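Neurotoxin (Clostridium botulinum, PDB 1ZB7) cleaves synaptobrevins (VAMP1, VAMP2 and VAMP3) in the host cytosol as the zinc endopeptidase light chain of botulinum neurotoxin type G, cutting an Ala-Ala bond in VAMP2. Local coordinates at residues A[21-24]-A[25-29]; A[106-109]-A[110-114]; A[161-164]-A[165-169]; A[312-316]-A[317-321]. All coordinates share one frame; numbering follows the deposited sequence.

Interaction 1: residues A[21-24]-A[25-29]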
ATOM      1  N   MET A  21      -8.969   6.480  42.040  1.00 39.73           N
ATOM      2  CA  MET A  21      -7.575   6.082  41.889  1.00 40.94           C
ATOM      3  C   MET A  21      -7.513   4.670  41.364  1.00 41.71           C
ATOM      4  O   MET A  21      -8.139   3.774  41.887  1.00 41.87           O
ATOM      5  CB  MET A  21      -6.825   6.205  43.209  1.00 41.80           C
ATOM      6  CG  MET A  21      -6.750   7.655  43.760  1.00 42.62           C
ATOM      7  SD  MET A  21      -6.144   8.921  42.589  1.00 45.86           S
ATOM      8  CE  MET A  21      -4.375   8.636  42.600  1.00 43.22           C
ATOM      9  N   MET A  22      -6.781   4.481  40.286  1.00 42.75           N
ATOM     10  CA  MET A  22      -6.737   3.216  39.631  1.00 44.22           C
ATOM     11  C   MET A  22      -5.336   2.864  39.155  1.00 43.66           C
ATOM     12  O   MET A  22      -4.549   3.709  38.843  1.00 42.64           O
ATOM     13  CB  MET A  22      -7.741   3.135  38.440  1.00 44.96           C
ATOM     14  CG  MET A  22      -7.431   4.040  37.307  1.00 45.67           C
ATOM     15  SD  MET A  22      -7.828   3.472  35.676  1.00 50.07           S
ATOM     16  CE  MET A  22      -9.650   3.451  35.707  1.00 46.36           C
ATOM     17  N   GLU A  23      -5.066   1.576  39.125  1.00 46.24           N
ATOM     18  CA  GLU A  23      -3.795   1.043  38.735  1.00 49.27           C
ATOM     19  C   GLU A  23      -4.085   0.089  37.572  1.00 50.48           C
ATOM     20  O   GLU A  23      -4.508  -1.002  37.766  1.00 48.14           O
ATOM     21  CB  GLU A  23      -3.195   0.393  39.961  1.00 49.84           C
ATOM     22  CG  GLU A  23      -1.743   0.274  39.962  1.00 55.05           C
ATOM     23  CD  GLU A  23      -1.337  -1.011  39.371  1.00 61.24           C
ATOM     24  OE1 GLU A  23      -1.320  -1.997  40.170  1.00 70.18           O
ATOM     25  OE2 GLU A  23      -1.095  -1.008  38.120  1.00 64.82           O
ATOM     26  N   PRO A  24      -3.966   0.573  36.338  1.00 54.07           N
ATOM     27  CA  PRO A  24      -4.403  -0.207  35.157  1.00 56.14           C
ATOM     28  C   PRO A  24      -3.412  -1.163  34.478  1.00 58.30           C
ATOM     29  O   PRO A  24      -3.746  -1.755  33.486  1.00 57.76           O
ATOM     30  CB  PRO A  24      -4.745   0.881  34.156  1.00 56.09           C
ATOM     31  CG  PRO A  24      -3.891   2.075  34.560  1.00 55.56           C
ATOM     32  CD  PRO A  24      -3.452   1.906  35.971  1.00 53.90           C
ATOM     33  N   PHE A  25      -2.203  -1.257  34.976  1.00 62.29           N
ATOM     34  CA  PHE A  25      -1.161  -2.104  34.382  1.00 66.66           C
ATOM     35  C   PHE A  25      -0.926  -3.056  35.497  1.00 70.26           C
ATOM     36  O   PHE A  25      -0.764  -2.628  36.636  1.00 73.88           O
ATOM     37  CB  PHE A  25       0.103  -1.272  34.060  1.00 65.85           C
ATOM     38  CG  PHE A  25      -0.193  -0.050  33.241  1.00 67.32           C
ATOM     39  CD1 PHE A  25      -0.778  -0.174  31.972  1.00 66.45           C
ATOM     40  CD2 PHE A  25       0.072   1.241  33.737  1.00 70.15           C
ATOM     41  CE1 PHE A  25      -1.092   0.936  31.221  1.00 66.77           C
ATOM     42  CE2 PHE A  25      -0.224   2.388  32.962  1.00 67.77           C
ATOM     43  CZ  PHE A  25      -0.825   2.229  31.709  1.00 67.26           C
ATOM     44  N   ASN A  26      -0.992  -4.340  35.267  1.00 73.45           N
ATOM     45  CA  ASN A  26      -0.982  -5.252  36.440  1.00 75.35           C
ATOM     46  C   ASN A  26       0.398  -5.321  37.214  1.00 76.95           C
ATOM     47  O   ASN A  26       1.391  -4.691  36.847  1.00 77.45           O
ATOM     48  CB  ASN A  26      -1.640  -6.580  36.057  1.00 75.48           C
ATOM     49  CG  ASN A  26      -2.971  -6.356  35.301  1.00 76.26           C
ATOM     50  OD1 ASN A  26      -2.957  -6.045  34.097  1.00 79.30           O
ATOM     51  ND2 ASN A  26      -4.109  -6.447  36.010  1.00 70.40           N
ATOM     52  N   ASP A  27       0.437  -5.995  38.346  1.00 79.74           N
ATOM     53  CA  ASP A  27       1.235  -5.409  39.445  1.00 81.35           C
ATOM     54  C   ASP A  27       2.694  -5.881  39.660  1.00 82.24           C
ATOM     55  O   ASP A  27       2.980  -7.093  39.799  1.00 82.63           O
ATOM     56  CB  ASP A  27       0.453  -5.323  40.797  1.00 81.75           C
ATOM     57  CG  ASP A  27      -0.758  -6.301  40.909  1.00 83.91           C
ATOM     58  OD1 ASP A  27      -1.633  -6.371  39.982  1.00 83.05           O
ATOM     59  OD2 ASP A  27      -0.836  -6.954  41.987  1.00 86.05           O
ATOM     60  N   PRO A  28       3.627  -4.895  39.718  1.00 82.67           N
ATOM     61  CA  PRO A  28       4.869  -5.087  40.500  1.00 82.62           C
ATOM     62  C   PRO A  28       4.587  -5.172  42.021  1.00 82.34           C
ATOM     63  O   PRO A  28       5.438  -4.774  42.832  1.00 83.48           O
ATOM     64  CB  PRO A  28       5.705  -3.826  40.170  1.00 82.46           C
ATOM     65  CG  PRO A  28       4.720  -2.809  39.676  1.00 82.79           C
ATOM     66  CD  PRO A  28       3.581  -3.576  39.044  1.00 82.53           C
ATOM     67  N   GLY A  29       3.443  -5.743  42.405  1.00 81.44           N
ATOM     68  CA  GLY A  29       2.817  -5.436  43.715  1.00 80.90           C
ATOM     69  C   GLY A  29       2.526  -3.920  43.790  1.00 80.00           C
ATOM     70  O   GLY A  29       1.719  -3.400  43.004  1.00 80.26           O
TER

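Interaction 2: residues A[106-109]-A[110-114]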
ATOM      1  N   GLN A 106     -23.534   7.130  18.064  1.00 44.71           N
ATOM      2  CA  GLN A 106     -24.357   6.611  19.183  1.00 44.97           C
ATOM      3  C   GLN A 106     -24.400   5.094  19.302  1.00 44.56           C
ATOM      4  O   GLN A 106     -24.236   4.527  20.361  1.00 44.85           O
ATOM      5  CB  GLN A 106     -25.790   7.151  19.076  1.00 45.36           C
ATOM      6  CG  GLN A 106     -25.898   8.671  19.354  1.00 46.76           C
ATOM      7  CD  GLN A 106     -27.237   9.246  18.970  1.00 46.70           C
ATOM      8  OE1 GLN A 106     -28.176   8.505  18.677  1.00 46.40           O
ATOM      9  NE2 GLN A 106     -27.342  10.579  19.002  1.00 42.99           N
ATOM     10  N   ARG A 107     -24.627   4.443  18.193  1.00 45.83           N
ATOM     11  CA  ARG A 107     -24.583   3.004  18.113  1.00 46.68           C
ATOM     12  C   ARG A 107     -23.207   2.505  18.430  1.00 45.94           C
ATOM     13  O   ARG A 107     -23.065   1.554  19.195  1.00 48.50           O
ATOM     14  CB  ARG A 107     -25.036   2.570  16.722  1.00 48.04           C
ATOM     15  CG  ARG A 107     -25.688   1.265  16.624  1.00 54.65           C
ATOM     16  CD  ARG A 107     -26.284   1.042  15.191  1.00 63.19           C
ATOM     17  NE  ARG A 107     -26.827   2.270  14.549  1.00 68.12           N
ATOM     18  CZ  ARG A 107     -26.395   2.830  13.397  1.00 69.42           C
ATOM     19  NH1 ARG A 107     -25.367   2.313  12.716  1.00 69.82           N
ATOM     20  NH2 ARG A 107     -26.987   3.944  12.924  1.00 68.18           N
ATOM     21  N   LEU A 108     -22.163   3.149  17.896  1.00 46.13           N
ATOM     22  CA  LEU A 108     -20.730   2.784  18.239  1.00 44.49           C
ATOM     23  C   LEU A 108     -20.504   2.765  19.744  1.00 42.86           C
ATOM     24  O   LEU A 108     -20.047   1.780  20.320  1.00 41.39           O
ATOM     25  CB  LEU A 108     -19.731   3.705  17.519  1.00 44.23           C
ATOM     26  CG  LEU A 108     -18.247   3.533  17.798  1.00 43.26           C
ATOM     27  CD1 LEU A 108     -17.866   2.106  17.604  1.00 42.08           C
ATOM     28  CD2 LEU A 108     -17.366   4.415  16.869  1.00 43.86           C
ATOM     29  N   LEU A 109     -20.929   3.828  20.404  1.00 43.60           N
ATOM     30  CA  LEU A 109     -20.764   3.908  21.879  1.00 43.02           C
ATOM     31  C   LEU A 109     -21.604   2.925  22.665  1.00 42.34           C
ATOM     32  O   LEU A 109     -21.089   2.303  23.561  1.00 41.53           O
ATOM     33  CB  LEU A 109     -20.959   5.353  22.397  1.00 43.04           C
ATOM     34  CG  LEU A 109     -20.129   6.468  21.722  1.00 43.13           C
ATOM     35  CD1 LEU A 109     -20.504   7.840  22.281  1.00 41.98           C
ATOM     36  CD2 LEU A 109     -18.631   6.197  21.883  1.00 45.43           C
ATOM     37  N   ASP A 110     -22.865   2.697  22.275  1.00 44.62           N
ATOM     38  CA  ASP A 110     -23.716   1.668  22.897  1.00 46.08           C
ATOM     39  C   ASP A 110     -23.111   0.257  22.823  1.00 45.28           C
ATOM     40  O   ASP A 110     -23.103  -0.488  23.792  1.00 44.02           O
ATOM     41  CB  ASP A 110     -25.077   1.585  22.196  1.00 49.23           C
ATOM     42  CG  ASP A 110     -26.009   2.763  22.500  1.00 54.45           C
ATOM     43  OD1 ASP A 110     -25.883   3.373  23.581  1.00 60.75           O
ATOM     44  OD2 ASP A 110     -26.922   3.037  21.664  1.00 62.84           O
ATOM     45  N   MET A 111     -22.624  -0.096  21.644  1.00 45.03           N
ATOM     46  CA  MET A 111     -21.960  -1.389  21.436  1.00 45.87           C
ATOM     47  C   MET A 111     -20.682  -1.593  22.242  1.00 45.47           C
ATOM     48  O   MET A 111     -20.480  -2.648  22.758  1.00 45.31           O
ATOM     49  CB  MET A 111     -21.665  -1.609  19.969  1.00 46.79           C
ATOM     50  CG  MET A 111     -22.906  -1.580  19.117  1.00 50.20           C
ATOM     51  SD  MET A 111     -22.732  -2.569  17.629  1.00 59.25           S
ATOM     52  CE  MET A 111     -22.798  -4.237  18.323  1.00 57.00           C
ATOM     53  N   ILE A 112     -19.877  -0.549  22.428  1.00 44.72           N
ATOM     54  CA  ILE A 112     -18.684  -0.634  23.289  1.00 42.69           C
ATOM     55  C   ILE A 112     -19.041  -0.866  24.746  1.00 42.33           C
ATOM     56  O   ILE A 112     -18.468  -1.721  25.381  1.00 42.57           O
ATOM     57  CB  ILE A 112     -17.739   0.631  23.052  1.00 41.60           C
ATOM     58  CG1 ILE A 112     -17.053   0.488  21.661  1.00 43.85           C
ATOM     59  CG2 ILE A 112     -16.776   0.821  24.158  1.00 41.38           C
ATOM     60  CD1 ILE A 112     -16.383   1.738  21.148  1.00 43.54           C
ATOM     61  N   VAL A 113     -19.979  -0.086  25.270  1.00 42.39           N
ATOM     62  CA  VAL A 113     -20.507  -0.215  26.623  1.00 41.42           C
ATOM     63  C   VAL A 113     -21.022  -1.598  26.905  1.00 42.07           C
ATOM     64  O   VAL A 113     -20.698  -2.208  27.930  1.00 42.27           O
ATOM     65  CB  VAL A 113     -21.640   0.814  26.875  1.00 42.68           C
ATOM     66  CG1 VAL A 113     -22.381   0.564  28.271  1.00 39.79           C
ATOM     67  CG2 VAL A 113     -21.037   2.164  26.901  1.00 39.97           C
ATOM     68  N   ASP A 114     -21.805  -2.124  25.988  1.00 42.04           N
ATOM     69  CA  ASP A 114     -22.263  -3.481  26.135  1.00 43.65           C
ATOM     70  C   ASP A 114     -21.270  -4.625  25.943  1.00 43.16           C
ATOM     71  O   ASP A 114     -21.619  -5.805  26.292  1.00 45.10           O
ATOM     72  CB  ASP A 114     -23.486  -3.718  25.200  1.00 43.69           C
ATOM     73  CG  ASP A 114     -24.709  -2.999  25.678  1.00 50.51           C
ATOM     74  OD1 ASP A 114     -24.726  -2.408  26.835  1.00 54.79           O
ATOM     75  OD2 ASP A 114     -25.667  -2.997  24.873  1.00 57.49           O
TER

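Interaction 3: residues A[161-164]-A[165-169]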
ATOM      1  N   PHE A 161      -5.832   6.864  28.154  1.00 40.76           N
ATOM      2  CA  PHE A 161      -4.701   7.688  28.569  1.00 40.66           C
ATOM      3  C   PHE A 161      -4.354   8.791  27.619  1.00 40.45           C
ATOM      4  O   PHE A 161      -4.735   8.778  26.466  1.00 38.42           O
ATOM      5  CB  PHE A 161      -3.453   6.825  28.745  1.00 40.72           C
ATOM      6  CG  PHE A 161      -3.401   6.133  30.048  1.00 43.63           C
ATOM      7  CD1 PHE A 161      -2.556   6.606  31.067  1.00 51.62           C
ATOM      8  CD2 PHE A 161      -4.171   5.021  30.275  1.00 46.81           C
ATOM      9  CE1 PHE A 161      -2.509   5.960  32.287  1.00 51.34           C
ATOM     10  CE2 PHE A 161      -4.146   4.392  31.493  1.00 47.56           C
ATOM     11  CZ  PHE A 161      -3.332   4.875  32.496  1.00 50.32           C
ATOM     12  N   GLY A 162      -3.524   9.701  28.130  1.00 41.10           N
ATOM     13  CA  GLY A 162      -2.726  10.594  27.355  1.00 40.40           C
ATOM     14  C   GLY A 162      -1.595   9.806  26.680  1.00 41.34           C
ATOM     15  O   GLY A 162      -1.425   8.570  26.895  1.00 41.05           O
ATOM     16  N   PRO A 163      -0.796  10.498  25.858  1.00 40.39           N
ATOM     17  CA  PRO A 163       0.236   9.848  25.039  1.00 40.03           C
ATOM     18  C   PRO A 163       1.455   9.403  25.836  1.00 39.38           C
ATOM     19  O   PRO A 163       1.647   9.821  26.991  1.00 38.57           O
ATOM     20  CB  PRO A 163       0.585  10.923  23.978  1.00 40.59           C
ATOM     21  CG  PRO A 163       0.168  12.233  24.538  1.00 38.98           C
ATOM     22  CD  PRO A 163      -0.896  11.949  25.604  1.00 41.55           C
ATOM     23  N   GLY A 164       2.241   8.495  25.263  1.00 39.04           N
ATOM     24  CA  GLY A 164       3.538   8.161  25.852  1.00 40.17           C
ATOM     25  C   GLY A 164       4.509   9.268  25.401  1.00 39.88           C
ATOM     26  O   GLY A 164       4.101  10.369  25.165  1.00 40.25           O
ATOM     27  N   PRO A 165       5.779   8.999  25.309  1.00 40.52           N
ATOM     28  CA  PRO A 165       6.745  10.046  24.809  1.00 40.53           C
ATOM     29  C   PRO A 165       6.491  10.719  23.420  1.00 40.83           C
ATOM     30  O   PRO A 165       6.809  11.921  23.232  1.00 39.36           O
ATOM     31  CB  PRO A 165       8.092   9.307  24.817  1.00 40.24           C
ATOM     32  CG  PRO A 165       7.916   8.188  25.850  1.00 39.69           C
ATOM     33  CD  PRO A 165       6.454   7.760  25.751  1.00 41.41           C
ATOM     34  N   VAL A 166       5.954   9.949  22.482  1.00 40.38           N
ATOM     35  CA  VAL A 166       5.640  10.398  21.157  1.00 41.46           C
ATOM     36  C   VAL A 166       4.153  10.768  21.157  1.00 43.88           C
ATOM     37  O   VAL A 166       3.339   9.919  21.337  1.00 43.18           O
ATOM     38  CB  VAL A 166       5.922   9.279  20.084  1.00 41.58           C
ATOM     39  CG1 VAL A 166       5.563   9.706  18.652  1.00 40.46           C
ATOM     40  CG2 VAL A 166       7.330   8.833  20.134  1.00 41.63           C
ATOM     41  N   LEU A 167       3.799  12.044  20.980  1.00 45.81           N
ATOM     42  CA  LEU A 167       2.402  12.433  20.968  1.00 48.20           C
ATOM     43  C   LEU A 167       1.674  12.047  19.693  1.00 50.44           C
ATOM     44  O   LEU A 167       0.492  11.762  19.716  1.00 52.61           O
ATOM     45  CB  LEU A 167       2.238  13.947  21.195  1.00 47.22           C
ATOM     46  CG  LEU A 167       2.272  14.577  22.602  1.00 46.92           C
ATOM     47  CD1 LEU A 167       3.506  14.304  23.372  1.00 46.65           C
ATOM     48  CD2 LEU A 167       2.173  16.075  22.449  1.00 44.26           C
ATOM     49  N   SER A 168       2.376  12.094  18.582  1.00 54.60           N
ATOM     50  CA  SER A 168       1.828  11.933  17.241  1.00 58.22           C
ATOM     51  C   SER A 168       1.409  10.449  17.011  1.00 62.84           C
ATOM     52  O   SER A 168       1.041  10.077  15.885  1.00 65.77           O
ATOM     53  CB  SER A 168       2.944  12.266  16.255  1.00 58.29           C
ATOM     54  OG  SER A 168       4.124  11.641  16.725  1.00 55.30           O
ATOM     55  N   ASP A 169       1.483   9.599  18.038  1.00 65.74           N
ATOM     56  CA  ASP A 169       1.340   8.180  17.823  1.00 68.20           C
ATOM     57  C   ASP A 169       0.229   7.594  18.737  1.00 69.14           C
ATOM     58  O   ASP A 169       0.476   6.703  19.555  1.00 71.45           O
ATOM     59  CB  ASP A 169       2.729   7.501  17.889  1.00 68.85           C
ATOM     60  CG  ASP A 169       3.679   7.825  16.573  1.00 72.44           C
ATOM     61  OD1 ASP A 169       3.723   8.966  15.905  1.00 73.72           O
ATOM     62  OD2 ASP A 169       4.442   6.897  16.230  1.00 75.27           O
TER
HETATM   63  O   HOH W   1       1.546   8.062  22.541  1.00 43.04           O

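Interaction 4: residues A[312-316]-A[317-321]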
ATOM      1  N   SER A 312     -15.733 -14.874  44.493  1.00 55.69           N
ATOM      2  CA  SER A 312     -17.003 -14.771  45.206  1.00 55.54           C
ATOM      3  C   SER A 312     -17.676 -13.595  44.540  1.00 53.78           C
ATOM      4  O   SER A 312     -17.001 -12.852  43.862  1.00 54.34           O
ATOM      5  CB  SER A 312     -16.774 -14.522  46.716  1.00 55.98           C
ATOM      6  OG  SER A 312     -16.046 -13.298  46.900  1.00 61.30           O
ATOM      7  N   GLY A 313     -18.994 -13.454  44.667  1.00 51.62           N
ATOM      8  CA  GLY A 313     -19.701 -12.306  44.102  1.00 50.05           C
ATOM      9  C   GLY A 313     -20.155 -12.412  42.659  1.00 49.27           C
ATOM     10  O   GLY A 313     -20.979 -11.626  42.221  1.00 50.21           O
ATOM     11  N   ILE A 314     -19.594 -13.327  41.876  1.00 48.11           N
ATOM     12  CA  ILE A 314     -19.947 -13.413  40.456  1.00 47.20           C
ATOM     13  C   ILE A 314     -21.242 -14.209  40.329  1.00 44.00           C
ATOM     14  O   ILE A 314     -21.307 -15.345  40.673  1.00 43.46           O
ATOM     15  CB  ILE A 314     -18.823 -14.048  39.563  1.00 47.81           C
ATOM     16  CG1 ILE A 314     -17.543 -13.200  39.614  1.00 47.97           C
ATOM     17  CG2 ILE A 314     -19.266 -14.205  38.075  1.00 48.17           C
ATOM     18  CD1 ILE A 314     -17.640 -11.895  38.932  1.00 51.99           C
ATOM     19  N   ASP A 315     -22.269 -13.598  39.810  1.00 41.83           N
ATOM     20  CA  ASP A 315     -23.528 -14.267  39.616  1.00 41.55           C
ATOM     21  C   ASP A 315     -23.525 -14.812  38.205  1.00 41.24           C
ATOM     22  O   ASP A 315     -23.619 -14.050  37.266  1.00 40.10           O
ATOM     23  CB  ASP A 315     -24.663 -13.276  39.762  1.00 42.26           C
ATOM     24  CG  ASP A 315     -26.032 -13.950  39.617  1.00 42.64           C
ATOM     25  OD1 ASP A 315     -26.635 -14.279  40.687  1.00 51.18           O
ATOM     26  OD2 ASP A 315     -26.456 -14.210  38.478  1.00 39.53           O
ATOM     27  N   ILE A 316     -23.390 -16.128  38.088  1.00 40.69           N
ATOM     28  CA  ILE A 316     -23.203 -16.827  36.812  1.00 42.77           C
ATOM     29  C   ILE A 316     -24.267 -16.568  35.743  1.00 42.62           C
ATOM     30  O   ILE A 316     -23.926 -16.319  34.564  1.00 42.26           O
ATOM     31  CB  ILE A 316     -23.207 -18.370  37.037  1.00 44.47           C
ATOM     32  CG1 ILE A 316     -22.096 -18.784  38.008  1.00 47.35           C
ATOM     33  CG2 ILE A 316     -22.962 -19.093  35.772  1.00 48.71           C
ATOM     34  CD1 ILE A 316     -20.829 -18.118  37.802  1.00 41.17           C
ATOM     35  N   SER A 317     -25.532 -16.718  36.112  1.00 39.97           N
ATOM     36  CA  SER A 317     -26.660 -16.536  35.165  1.00 39.96           C
ATOM     37  C   SER A 317     -26.755 -15.113  34.685  1.00 39.91           C
ATOM     38  O   SER A 317     -27.085 -14.844  33.586  1.00 39.73           O
ATOM     39  CB  SER A 317     -27.993 -16.858  35.859  1.00 39.81           C
ATOM     40  OG  SER A 317     -28.031 -18.284  36.035  1.00 43.48           O
ATOM     41  N   LEU A 318     -26.480 -14.165  35.534  1.00 39.20           N
ATOM     42  CA  LEU A 318     -26.458 -12.813  35.085  1.00 40.60           C
ATOM     43  C   LEU A 318     -25.394 -12.608  33.923  1.00 40.25           C
ATOM     44  O   LEU A 318     -25.671 -12.047  32.897  1.00 39.78           O
ATOM     45  CB  LEU A 318     -26.068 -11.967  36.285  1.00 40.81           C
ATOM     46  CG  LEU A 318     -25.849 -10.536  36.026  1.00 45.53           C
ATOM     47  CD1 LEU A 318     -27.058  -9.926  35.200  1.00 50.51           C
ATOM     48  CD2 LEU A 318     -25.733  -9.900  37.341  1.00 50.47           C
ATOM     49  N   TYR A 319     -24.183 -13.115  34.117  1.00 39.34           N
ATOM     50  CA  TYR A 319     -23.162 -12.964  33.146  1.00 37.74           C
ATOM     51  C   TYR A 319     -23.379 -13.812  31.908  1.00 38.12           C
ATOM     52  O   TYR A 319     -23.007 -13.404  30.872  1.00 37.73           O
ATOM     53  CB  TYR A 319     -21.811 -13.292  33.789  1.00 38.59           C
ATOM     54  CG  TYR A 319     -21.296 -12.092  34.505  1.00 38.97           C
ATOM     55  CD1 TYR A 319     -21.535 -11.951  35.883  1.00 38.61           C
ATOM     56  CD2 TYR A 319     -20.613 -11.101  33.822  1.00 33.13           C
ATOM     57  CE1 TYR A 319     -21.070 -10.819  36.539  1.00 41.01           C
ATOM     58  CE2 TYR A 319     -20.116 -10.007  34.504  1.00 35.60           C
ATOM     59  CZ  TYR A 319     -20.396  -9.867  35.834  1.00 36.66           C
ATOM     60  OH  TYR A 319     -20.035  -8.806  36.516  1.00 45.17           O
ATOM     61  N   LYS A 320     -23.931 -15.008  32.036  1.00 39.19           N
ATOM     62  CA  LYS A 320     -24.436 -15.748  30.881  1.00 39.86           C
ATOM     63  C   LYS A 320     -25.402 -14.942  30.016  1.00 39.84           C
ATOM     64  O   LYS A 320     -25.328 -14.971  28.784  1.00 38.97           O
ATOM     65  CB  LYS A 320     -25.060 -17.073  31.305  1.00 39.68           C
ATOM     66  CG  LYS A 320     -24.049 -18.097  31.769  1.00 42.26           C
ATOM     67  CD  LYS A 320     -24.691 -19.433  32.087  1.00 41.73           C
ATOM     68  CE  LYS A 320     -23.626 -20.555  32.352  1.00 46.39           C
ATOM     69  NZ  LYS A 320     -24.053 -22.086  32.167  1.00 47.67           N
ATOM     70  N   GLN A 321     -26.325 -14.243  30.660  1.00 40.48           N
ATOM     71  CA  GLN A 321     -27.252 -13.360  29.937  1.00 41.39           C
ATOM     72  C   GLN A 321     -26.614 -12.121  29.188  1.00 38.75           C
ATOM     73  O   GLN A 321     -26.970 -11.750  28.079  1.00 37.43           O
ATOM     74  CB  GLN A 321     -28.332 -12.915  30.886  1.00 41.86           C
ATOM     75  CG  GLN A 321     -29.372 -12.026  30.217  1.00 49.33           C
ATOM     76  CD  GLN A 321     -30.341 -12.742  29.245  1.00 56.89           C
ATOM     77  OE1 GLN A 321     -31.092 -13.667  29.642  1.00 61.82           O
ATOM     78  NE2 GLN A 321     -30.379 -12.260  27.984  1.00 58.83           N
TER

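Interaction 1: residues A[21-24]-A[25-29]
Torsions at F25 and E23 set the two halves of this contact, the first placing a ring against P24 and the second turning a carboxylate toward the backbone that follows. In F25, CG stands beside the backbone N (chi1 -52°), and this sets one face of the ring over P24 CG. In E23, CG is anti to the backbone N (chi1 -156°) and the chain then kinks at chi2, which turns the carboxylate toward the main chain of F25. The ring contact is a CH-pi interaction: P24 CG lies 4.1 Å from the centroid of the F25 ring and only 14° off its normal, displaced toward the rim on the CE2 side, where P24 CG to F25 CE2 measures 4.0 Å. The residues sit where strand 19-23 of the large mixed sheet, flanked by strands 137-142 and 34-38, runs out into the loop leading to strand 34-38. Around this exit F25 belongs to an aromatic cluster: its ring stacks with Y52, meets F50 nearly at right angles and also touches F161. The polar side is less well determined. F25 N gives a weak hydrogen bond to E23 OE2 at 3.3 Å, but the placing of that oxygen is doubtful. E23 OE1 has a clearer partner in N139 ND2, whose N-H may ease the negative charge on E23; D27 brings a second carboxylate near, E23 OE1 and D27 OD1 being 4.4 Å apart.

Interaction 2: residues A[106-109]-A[110-114]
R107 O receives the amide of M111 in a nearly straight bond, with M111 N 3.0 Å from R107 O and an N-H...O angle of 170°, within alpha-helix 103-114. The usual i to i+4 ladder continues on both sides: D110 N meets Q106 O at 3.0 Å, I112 N meets L108 O at 3.1 Å, and V113 N meets L109 O, also at 3.1 Å. The outward face carries polar groups such as D110 and R107, whereas L108, L109 and I112 are buried. All three of these touch L232, which lies within the HExxH motif of helix 224-239, so this turn backs the helix that carries the zinc-binding signature; the side chain of L108 is about 12 Å from the zinc ion. M111 extends the interface to L236 of that helix and to L347 and L351 of helix 341-354. M111 CG, held beside its own backbone N (chi1 -59°), lies 3.1 Å from R107 O, so the start of the side chain packs on the same carbonyl that its amide uses. Along the buried face L108 and I112 run side by side, pointing the same way, and meet through methyls, L108 CD1 and I112 CD1 being 3.9 Å apart.

Interaction 3: residues A[161-164]-A[165-169]
A proline- and glycine-containing bend follows strand 158-161 of the mixed sheet and starts the loop toward strand 171-173. Within it P163 and L167 come together across the bend, their CA atoms 5.3 Å apart. The apolar contact is made by ring carbon P163 CG, 3.7 Å from L167 CG, with the two side chains slanting across each other. L167 CG is anti to its carbonyl carbon (chi1 -82°), which turns the leucine branch against the P163 ring. P163 CB adds to this contact by packing against L167 CA at 3.8 Å. In between, P165 CD stands 2.9 Å from G164 CA, the spacing expected of a trans peptide ahead of proline.

No direct hydrogen bond joins the two halves of the bend; a water does so. It accepts from G164 N at 2.8 Å and lies 2.8 Å from V166 O, to which it can donate. The water is also 3.5 Å from D169 O, a weak link at best, and its protons cannot serve every acceptor in reach. The carbonyls of P163 and G164 are taken by R49, NE to P163 O and NH2 to G164 O. Further on, S168 OG donates to D169 OD1 at 2.8 Å, approaching from above the carboxylate plane, and itself receives Y73 N. With backbone bonds from P163 to F50 and from L167 to Y73, this is an irregular proline-glycine loop between strands of a mixed sheet, its backbone polar groups met by a water and an arginine instead of by a regular turn bond.

Interaction 4: residues A[312-316]-A[317-321]
D315 and L318 meet at the start of helix 316-327, where D315 is the N-cap. Its OD2 accepts from L318 N at 2.9 Å with an N-H...O angle of 156°, and the donor arrives nearly along the C-O axis of the carboxylate. With CG anti to the backbone N (chi1 -178°), the carboxylate reaches forward over the first turn, and L318 CB closes in on OD2 as well, at 3.2 Å.

The apolar packing lies on the side facing the protein. Here I314 CG2 touches Y319 CD1 at 3.9 Å, the isoleucine and tyrosine side chains crossing at about a right angle, while D315 O sits in the plane of the Y319 ring at its edge, 3.3 Å from CD1. The backbone bond from Y319 N to that same carbonyl is weak. Firmer is K320 N to I316 O, 2.8 Å and 172° at the hydrogen. Beyond it the extended K320 chain runs beside I316, with I316 CG2 to K320 CE at 3.8 Å, and carries NZ to the carbonyls of L303 and V306. I316, Y319 and K320 touch F129, and I314 and Y319 touch L119.

By contrast, D315, S317 and L318 lie on the exposed flank, where the capping bond is tight but S317 is loose, its CB no closer than 4.0 Å to D315 OD2. A carboxylate beside the amino end of a helix, gripping an amide there, is likely to be stabilised in its ionised form, offsetting the partial positive charge of the helix start.

In the fold
Along the chain the four contacts come in series; none nests in another or crosses it, and each is a local feature. Interaction 1 turns the chain out of strand 19-23, and interaction 3 does so after strand 158-161. These two meet in space although far apart in sequence: F25 CZ lies 3.7 Å from F161 CZ, so the two loop exits share one aromatic cluster of the mixed sheet, and P24 CG packs on F161 as well. Interaction 2, within helix 103-114, packs instead on the HExxH helix 224-239. Interaction 4 opens helix 316-327 at the surface, its nearest atoms about 8 Å from interaction 2, while interactions 3 and 4 lie on opposite sides of the chain's centre.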